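Local structure of COG0778: Nitroreductase (Streptococcus pneumoniae, 2B67) at residues S153-G158 and P176-T181; V52-N57 and A75-A80. The protein probably catalyses NAD(P)H-dependent reductions, using bound flavin mononucleotide as the electron carrier, as nitroreductase-family enzymes do. One frame throughout, in Å; residues are numbered along the deposited sequence.

How the interactions relate
Interaction 1 joins 153-158 to 176-181 and interaction 2 joins 52-57 to 75-80, at the two outer strand pairs of one antiparallel sheet ordered 48-53, 77-84, 174-183, 152-156. Their centres lie about 11 Å apart. The two middle strands connect them: Ile180 O is 2.8 Å from Ile79 N, a probable hydrogen bond, and Thr181 CB packs on Ala75 CB at 3.7 Å. Interaction 1 forms part of the flavin mononucleotide pocket, with the side chain of Asn154 about 3 Å from the cofactor. Interaction 2 is farther from it, the side chain of Thr78 being about 11 Å away. Both contacts also touch the second subunit.

Interaction 1: S153-G158 and P176-T181; sequences SNIILG and PELLIT
Ser153 meets Thr181 through its backbone: its CA approaches Thr181 O at 2.9 Å in a CA-H...O contact, while its CB rests near Ile180 CG2. Asn154 and Thr181 form an antiparallel hydrogen-bonded pair. Asn154 N donates to Thr181 O at 3.2 Å, and Thr181 N returns a bond to Asn154 O at 2.9 Å. Thr181 OG1 sits between its own backbone N and carbonyl carbon (chi1 53°), close enough to accept a second, weak bond from Asn154 N. Ile155 turns to the other face of the sheet. Its CG2 sits against both Leu178 methyls, 3.6 Å from Leu178 CD1 and only 3.4 Å from Leu178 CD2, a squeezed carbon-carbon approach. Its CG1 meets Ile180 CD1, the two side chains lying side by side and pointing the same way. This is the edge pair of the nitroreductase sheet within the chain, with strand 152-156 outermost; Ile155 also packs on Pro40 of the second subunit, and Leu178 on that subunit's Leu133. Ile156 comes back to the face of Asn154, paired with Leu179: Ile156 N to Leu179 O is 2.7 Å. The return bond from Leu179 N to Ile156 O is almost straight, 171° at the hydrogen. Ile156 CD1 reaches Thr181 CG2 at 3.7 Å, the two side chains crossing at about a right angle, and both pack on Val72 of helix 68-74. Past the strand, Leu157 CD1, placed by chi2 of 40°, lies 3.4 Å from Glu177 O. Glu177 and Leu178 together face Leu81 as a classic beta bulge. The Leu157 N-H makes a weak hydrogen bond to flavin O4, and Gly158 N binds the same oxygen.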
ATOM      1  N   SER A 153      -7.672 -10.786  -9.519  1.00 14.43           N
ATOM      2  CA  SER A 153      -7.505  -9.349  -9.772  1.00 14.37           C
ATOM      3  C   SER A 153      -6.115  -9.104 -10.291  1.00 14.31           C
ATOM      4  O   SER A 153      -5.239  -9.946 -10.132  1.00 13.66           O
ATOM      5  CB  SER A 153      -7.693  -8.521  -8.482  1.00 13.72           C
ATOM      6  OG  SER A 153      -6.871  -9.003  -7.414  1.00 16.73           O
ATOM      7  N   ASN A 154      -5.907  -7.938 -10.891  1.00 14.23           N
ATOM      8  CA  ASN A 154      -4.560  -7.468 -11.194  1.00 14.25           C
ATOM      9  C   ASN A 154      -4.516  -5.947 -10.994  1.00 14.47           C
ATOM     10  O   ASN A 154      -5.481  -5.267 -11.338  1.00 14.59           O
ATOM     11  CB  ASN A 154      -4.192  -7.829 -12.626  1.00 14.01           C
ATOM     12  CG  ASN A 154      -2.731  -7.660 -12.920  1.00 15.76           C
ATOM     13  OD1 ASN A 154      -2.355  -7.407 -14.053  1.00 18.12           O
ATOM     14  ND2 ASN A 154      -1.895  -7.809 -11.908  1.00 14.03           N
ATOM     15  N   ILE A 155      -3.407  -5.420 -10.455  1.00 13.52           N
ATOM     16  CA  ILE A 155      -3.225  -3.979 -10.251  1.00 13.77           C
ATOM     17  C   ILE A 155      -2.474  -3.481 -11.501  1.00 14.75           C
ATOM     18  O   ILE A 155      -1.441  -4.058 -11.882  1.00 15.00           O
ATOM     19  CB  ILE A 155      -2.397  -3.732  -8.949  1.00 14.60           C
ATOM     20  CG1 ILE A 155      -3.203  -4.153  -7.716  1.00 14.26           C
ATOM     21  CG2 ILE A 155      -1.968  -2.276  -8.800  1.00 13.81           C
ATOM     22  CD1 ILE A 155      -2.387  -4.398  -6.466  1.00 18.22           C
ATOM     23  N   ILE A 156      -3.012  -2.456 -12.158  1.00 13.19           N
ATOM     24  CA  ILE A 156      -2.467  -1.952 -13.405  1.00 14.39           C
ATOM     25  C   ILE A 156      -2.124  -0.496 -13.170  1.00 14.27           C
ATOM     26  O   ILE A 156      -2.960   0.300 -12.718  1.00 14.38           O
ATOM     27  CB  ILE A 156      -3.508  -2.077 -14.594  1.00 13.30           C
ATOM     28  CG1 ILE A 156      -3.714  -3.545 -14.972  1.00 15.23           C
ATOM     29  CG2 ILE A 156      -3.103  -1.268 -15.798  1.00 11.68           C
ATOM     30  CD1 ILE A 156      -4.987  -3.749 -15.843  1.00 15.88           C
ATOM     31  N   LEU A 157      -0.877  -0.176 -13.456  1.00 14.71           N
ATOM     32  CA  LEU A 157      -0.391   1.171 -13.422  1.00 16.52           C
ATOM     33  C   LEU A 157      -0.148   1.712 -14.840  1.00 16.13           C
ATOM     34  O   LEU A 157      -0.070   2.929 -15.045  1.00 16.75           O
ATOM     35  CB  LEU A 157       0.909   1.172 -12.614  1.00 17.03           C
ATOM     36  CG  LEU A 157       1.530   2.484 -12.154  1.00 20.00           C
ATOM     37  CD1 LEU A 157       0.470   3.485 -11.684  1.00 22.34           C
ATOM     38  CD2 LEU A 157       2.548   2.194 -11.056  1.00 18.07           C
ATOM     39  N   GLY A 158      -0.040   0.822 -15.826  1.00 16.15           N
ATOM     40  CA  GLY A 158       0.176   1.247 -17.234  1.00 14.96           C
ATOM     41  C   GLY A 158      -1.097   1.674 -17.976  1.00 15.61           C
ATOM     42  O   GLY A 158      -1.702   0.883 -18.750  1.00 15.19           O
ATOM     43  N   PRO A 176      -6.532   9.617 -10.626  1.00 13.56           N
ATOM     44  CA  PRO A 176      -6.489   8.171 -10.713  1.00 14.22           C
ATOM     45  C   PRO A 176      -5.123   7.660 -10.263  1.00 14.46           C
ATOM     46  O   PRO A 176      -4.084   8.229 -10.621  1.00 15.01           O
ATOM     47  CB  PRO A 176      -6.772   7.883 -12.203  1.00 14.45           C
ATOM     48  CG  PRO A 176      -6.427   9.156 -12.928  1.00 15.68           C
ATOM     49  CD  PRO A 176      -6.591  10.282 -11.948  1.00 14.16           C
ATOM     50  N   GLU A 177      -5.124   6.637  -9.429  1.00 14.24           N
ATOM     51  CA  GLU A 177      -3.848   6.039  -9.010  1.00 14.49           C
ATOM     52  C   GLU A 177      -3.532   4.718  -9.713  1.00 14.45           C
ATOM     53  O   GLU A 177      -2.381   4.472 -10.105  1.00 14.79           O
ATOM     54  CB  GLU A 177      -3.837   5.825  -7.488  1.00 14.69           C
ATOM     55  CG  GLU A 177      -3.943   7.147  -6.684  1.00 14.37           C
ATOM     56  CD  GLU A 177      -2.639   7.935  -6.605  1.00 16.93           C
ATOM     57  OE1 GLU A 177      -1.602   7.517  -7.164  1.00 18.32           O
ATOM     58  OE2 GLU A 177      -2.656   9.002  -5.985  1.00 18.15           O
ATOM     59  N   LEU A 178      -4.559   3.878  -9.858  1.00 14.84           N
ATOM     60  CA  LEU A 178      -4.424   2.451 -10.254  1.00 14.92           C
ATOM     61  C   LEU A 178      -5.737   1.983 -10.854  1.00 14.60           C
ATOM     62  O   LEU A 178      -6.815   2.434 -10.429  1.00 14.17           O
ATOM     63  CB  LEU A 178      -4.220   1.564  -8.989  1.00 15.03           C
ATOM     64  CG  LEU A 178      -2.921   1.548  -8.187  1.00 16.18           C
ATOM     65  CD1 LEU A 178      -3.034   0.625  -6.957  1.00 17.87           C
ATOM     66  CD2 LEU A 178      -1.709   1.146  -9.068  1.00 15.94           C
ATOM     67  N   LEU A 179      -5.649   1.030 -11.779  1.00 14.53           N
ATOM     68  CA  LEU A 179      -6.814   0.269 -12.220  1.00 15.05           C
ATOM     69  C   LEU A 179      -6.635  -1.142 -11.673  1.00 14.83           C
ATOM     70  O   LEU A 179      -5.573  -1.733 -11.821  1.00 15.55           O
ATOM     71  CB  LEU A 179      -6.939   0.223 -13.768  1.00 14.91           C
ATOM     72  CG  LEU A 179      -6.960   1.559 -14.532  1.00 16.88           C
ATOM     73  CD1 LEU A 179      -7.209   1.314 -16.040  1.00 15.59           C
ATOM     74  CD2 LEU A 179      -8.019   2.556 -13.954  1.00 12.05           C
ATOM     75  N   ILE A 180      -7.671  -1.672 -11.049  1.00 13.92           N
ATOM     76  CA  ILE A 180      -7.654  -3.022 -10.505  1.00 13.80           C
ATOM     77  C   ILE A 180      -8.686  -3.792 -11.281  1.00 13.66           C
ATOM     78  O   ILE A 180      -9.892  -3.560 -11.083  1.00 12.92           O
ATOM     79  CB  ILE A 180      -8.144  -3.095  -9.026  1.00 13.30           C
ATOM     80  CG1 ILE A 180      -7.683  -1.894  -8.187  1.00 17.48           C
ATOM     81  CG2 ILE A 180      -7.809  -4.464  -8.432  1.00 14.43           C
ATOM     82  CD1 ILE A 180      -6.438  -2.038  -7.539  1.00 17.28           C
ATOM     83  N   THR A 181      -8.242  -4.704 -12.136  1.00 13.55           N
ATOM     84  CA  THR A 181      -9.188  -5.576 -12.824  1.00 14.07           C
ATOM     85  C   THR A 181      -9.691  -6.652 -11.884  1.00 14.69           C
ATOM     86  O   THR A 181      -8.957  -7.123 -11.020  1.00 13.68           O
ATOM     87  CB  THR A 181      -8.572  -6.233 -14.048  1.00 13.92           C
ATOM     88  OG1 THR A 181      -7.345  -6.882 -13.668  1.00 16.81           O
ATOM     89  CG2 THR A 181      -8.320  -5.140 -15.163  1.00 10.36           C
TER

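Interaction 2: V52-N57 and A75-A80; sequences VVREKN and APVTIA
Val77 touches two side chains of the 52-57 segment with its two methyls. CG1, anti to the backbone N (chi1 175°), meets Val52 CG1 at 4.0 Å, the side chains crossing at a slant. CG2, anti to the carbonyl carbon, sits over one face of the Arg54 guanidinium, 3.5 Å from Arg54 CZ and offset toward the rim of the plane. Arg54 NH2 also hydrogen-bonds to Val24 O, which probably helps to fix the guanidinium against the methyl. Val53 ties its strand to 77-80 through its backbone as the antiparallel hydrogen-bonded pair with Thr78: Val53 N donates to Thr78 O at 2.8 Å, and Thr78 N gives a longer bond of 3.3 Å to Val53 O. Its CB also comes close to Thr78 O. Val52, one step back, forms the non-hydrogen-bonded pair with Ile79, and its CG2 lies loosely against Ile79 CG1, 4.4 Å away. Where the strand pairing ends, two waters take over at Pro76 O. One donates to Pro76 O at 2.7 Å and also to Arg54 O; the second donates to Pro76 O and accepts a weak bond from Arg54 NH2. Val52 packs on Val29 and Ile33 of helix 26-36, whereas Val53, on the opposite face, rests against Leu168 of helix 161-168. Strand 174-183 flanks 77-84 on its other side, and beyond Val52 a strand of the second subunit pairs in parallel, carrying the sheet across the dimer interface.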
ATOM      1  N   VAL A  52     -16.281   1.712  -9.329  1.00 12.49           N
ATOM      2  CA  VAL A  52     -16.574   0.378  -9.834  1.00 13.75           C
ATOM      3  C   VAL A  52     -17.134   0.433 -11.263  1.00 14.06           C
ATOM      4  O   VAL A  52     -18.273   0.869 -11.499  1.00 15.45           O
ATOM      5  CB  VAL A  52     -17.510  -0.386  -8.872  1.00 12.46           C
ATOM      6  CG1 VAL A  52     -17.831  -1.747  -9.394  1.00 14.66           C
ATOM      7  CG2 VAL A  52     -16.865  -0.474  -7.482  1.00 12.90           C
ATOM      8  N   VAL A  53     -16.335  -0.010 -12.210  1.00 14.15           N
ATOM      9  CA  VAL A  53     -16.694   0.142 -13.614  1.00 14.74           C
ATOM     10  C   VAL A  53     -17.288  -1.151 -14.149  1.00 15.71           C
ATOM     11  O   VAL A  53     -16.596  -2.182 -14.223  1.00 15.18           O
ATOM     12  CB  VAL A  53     -15.494   0.602 -14.452  1.00 13.72           C
ATOM     13  CG1 VAL A  53     -15.886   0.810 -15.925  1.00 14.52           C
ATOM     14  CG2 VAL A  53     -14.919   1.913 -13.828  1.00 14.19           C
ATOM     15  N   ARG A  54     -18.569  -1.066 -14.515  1.00 16.27           N
ATOM     16  CA  ARG A  54     -19.319  -2.181 -15.084  1.00 19.53           C
ATOM     17  C   ARG A  54     -19.917  -1.781 -16.429  1.00 20.77           C
ATOM     18  O   ARG A  54     -20.236  -2.637 -17.236  1.00 22.39           O
ATOM     19  CB  ARG A  54     -20.464  -2.633 -14.150  1.00 18.72           C
ATOM     20  CG  ARG A  54     -20.001  -3.485 -13.011  1.00 20.84           C
ATOM     21  CD  ARG A  54     -21.185  -3.968 -12.110  1.00 20.96           C
ATOM     22  NE  ARG A  54     -20.664  -4.644 -10.911  1.00 23.96           N
ATOM     23  CZ  ARG A  54     -20.322  -5.941 -10.833  1.00 24.68           C
ATOM     24  NH1 ARG A  54     -19.852  -6.398  -9.687  1.00 24.91           N
ATOM     25  NH2 ARG A  54     -20.438  -6.780 -11.876  1.00 17.60           N
ATOM     26  N   GLU A  55     -20.089  -0.483 -16.641  1.00 21.68           N
ATOM     27  CA  GLU A  55     -20.661   0.014 -17.870  1.00 23.80           C
ATOM     28  C   GLU A  55     -19.653   0.619 -18.838  1.00 22.93           C
ATOM     29  O   GLU A  55     -19.799   0.406 -20.034  1.00 23.82           O
ATOM     30  CB  GLU A  55     -21.802   1.005 -17.607  1.00 24.79           C
ATOM     31  CG  GLU A  55     -23.159   0.419 -17.937  1.00 30.75           C
ATOM     32  CD  GLU A  55     -23.856  -0.135 -16.720  1.00 38.16           C
ATOM     33  OE1 GLU A  55     -23.844  -1.382 -16.532  1.00 38.80           O
ATOM     34  OE2 GLU A  55     -24.412   0.694 -15.947  1.00 42.05           O
ATOM     35  N   LYS A  56     -18.659   1.355 -18.329  1.00 21.84           N
ATOM     36  CA  LYS A  56     -17.683   2.093 -19.161  1.00 21.99           C
ATOM     37  C   LYS A  56     -16.365   1.335 -19.452  1.00 20.54           C
ATOM     38  O   LYS A  56     -15.350   1.943 -19.803  1.00 19.04           O
ATOM     39  CB  LYS A  56     -17.391   3.495 -18.558  1.00 22.30           C
ATOM     40  CG  LYS A  56     -18.657   4.400 -18.499  1.00 23.69           C
ATOM     41  CD  LYS A  56     -18.332   5.822 -18.054  1.00 25.26           C
ATOM     42  CE  LYS A  56     -19.464   6.801 -18.441  1.00 28.79           C
ATOM     43  NZ  LYS A  56     -20.680   6.669 -17.545  1.00 32.66           N
ATOM     44  N   ASN A  57     -16.403   0.009 -19.334  1.00 19.49           N
ATOM     45  CA  ASN A  57     -15.204  -0.803 -19.467  1.00 18.33           C
ATOM     46  C   ASN A  57     -14.501  -0.672 -20.804  1.00 18.41           C
ATOM     47  O   ASN A  57     -13.279  -0.624 -20.844  1.00 18.89           O
ATOM     48  CB  ASN A  57     -15.493  -2.267 -19.207  1.00 18.64           C
ATOM     49  CG  ASN A  57     -16.107  -2.493 -17.841  1.00 18.00           C
ATOM     50  OD1 ASN A  57     -15.458  -2.998 -16.928  1.00 17.18           O
ATOM     51  ND2 ASN A  57     -17.352  -2.101 -17.699  1.00 14.30           N
ATOM     52  N   ALA A  75     -11.990  -8.074 -18.413  1.00 16.83           N
ATOM     53  CA  ALA A  75     -12.366  -8.196 -17.003  1.00 16.39           C
ATOM     54  C   ALA A  75     -13.820  -7.764 -16.790  1.00 15.97           C
ATOM     55  O   ALA A  75     -14.224  -6.714 -17.261  1.00 16.16           O
ATOM     56  CB  ALA A  75     -11.422  -7.418 -16.101  1.00 16.17           C
ATOM     57  N   PRO A  76     -14.621  -8.599 -16.094  1.00 16.81           N
ATOM     58  CA  PRO A  76     -16.038  -8.237 -15.907  1.00 16.42           C
ATOM     59  C   PRO A  76     -16.149  -6.887 -15.168  1.00 15.83           C
ATOM     60  O   PRO A  76     -17.103  -6.130 -15.372  1.00 15.97           O
ATOM     61  CB  PRO A  76     -16.575  -9.376 -15.033  1.00 16.32           C
ATOM     62  CG  PRO A  76     -15.626 -10.473 -15.154  1.00 17.65           C
ATOM     63  CD  PRO A  76     -14.285  -9.898 -15.456  1.00 15.88           C
ATOM     64  N   VAL A  77     -15.161  -6.603 -14.319  1.00 14.19           N
ATOM     65  CA  VAL A  77     -15.165  -5.399 -13.499  1.00 13.07           C
ATOM     66  C   VAL A  77     -13.758  -4.832 -13.476  1.00 12.93           C
ATOM     67  O   VAL A  77     -12.796  -5.590 -13.422  1.00 13.23           O
ATOM     68  CB  VAL A  77     -15.607  -5.703 -12.026  1.00 12.30           C
ATOM     69  CG1 VAL A  77     -15.501  -4.447 -11.128  1.00 12.37           C
ATOM     70  CG2 VAL A  77     -16.990  -6.260 -11.997  1.00 12.55           C
ATOM     71  N   THR A  78     -13.665  -3.503 -13.489  1.00 12.64           N
ATOM     72  CA  THR A  78     -12.431  -2.784 -13.199  1.00 13.03           C
ATOM     73  C   THR A  78     -12.752  -1.710 -12.167  1.00 13.62           C
ATOM     74  O   THR A  78     -13.747  -1.004 -12.265  1.00 13.55           O
ATOM     75  CB  THR A  78     -11.789  -2.125 -14.436  1.00 12.26           C
ATOM     76  OG1 THR A  78     -11.400  -3.138 -15.366  1.00 11.51           O
ATOM     77  CG2 THR A  78     -10.517  -1.277 -14.029  1.00 12.01           C
ATOM     78  N   ILE A  79     -11.905  -1.628 -11.155  1.00 14.07           N
ATOM     79  CA  ILE A  79     -12.097  -0.676 -10.084  1.00 13.48           C
ATOM     80  C   ILE A  79     -11.023   0.327 -10.319  1.00 13.85           C
ATOM     81  O   ILE A  79      -9.838  -0.027 -10.265  1.00 14.81           O
ATOM     82  CB  ILE A  79     -11.927  -1.328  -8.686  1.00 12.95           C
ATOM     83  CG1 ILE A  79     -13.048  -2.334  -8.434  1.00 14.46           C
ATOM     84  CG2 ILE A  79     -11.951  -0.252  -7.613  1.00 13.60           C
ATOM     85  CD1 ILE A  79     -12.766  -3.358  -7.336  1.00 15.50           C
ATOM     86  N   ALA A  80     -11.416   1.553 -10.648  1.00 12.52           N
ATOM     87  CA  ALA A  80     -10.470   2.645 -10.703  1.00 12.63           C
ATOM     88  C   ALA A  80     -10.308   3.249  -9.315  1.00 12.26           C
ATOM     89  O   ALA A  80     -11.258   3.782  -8.767  1.00 12.40           O
ATOM     90  CB  ALA A  80     -10.936   3.710 -11.710  1.00 12.59           C
TER
HETATM   91  O   HOH W   1     -18.545  -4.983 -17.389  1.00 42.18           O
HETATM   92  O   HOH W   2     -19.726  -6.729 -14.756  1.00 46.56           O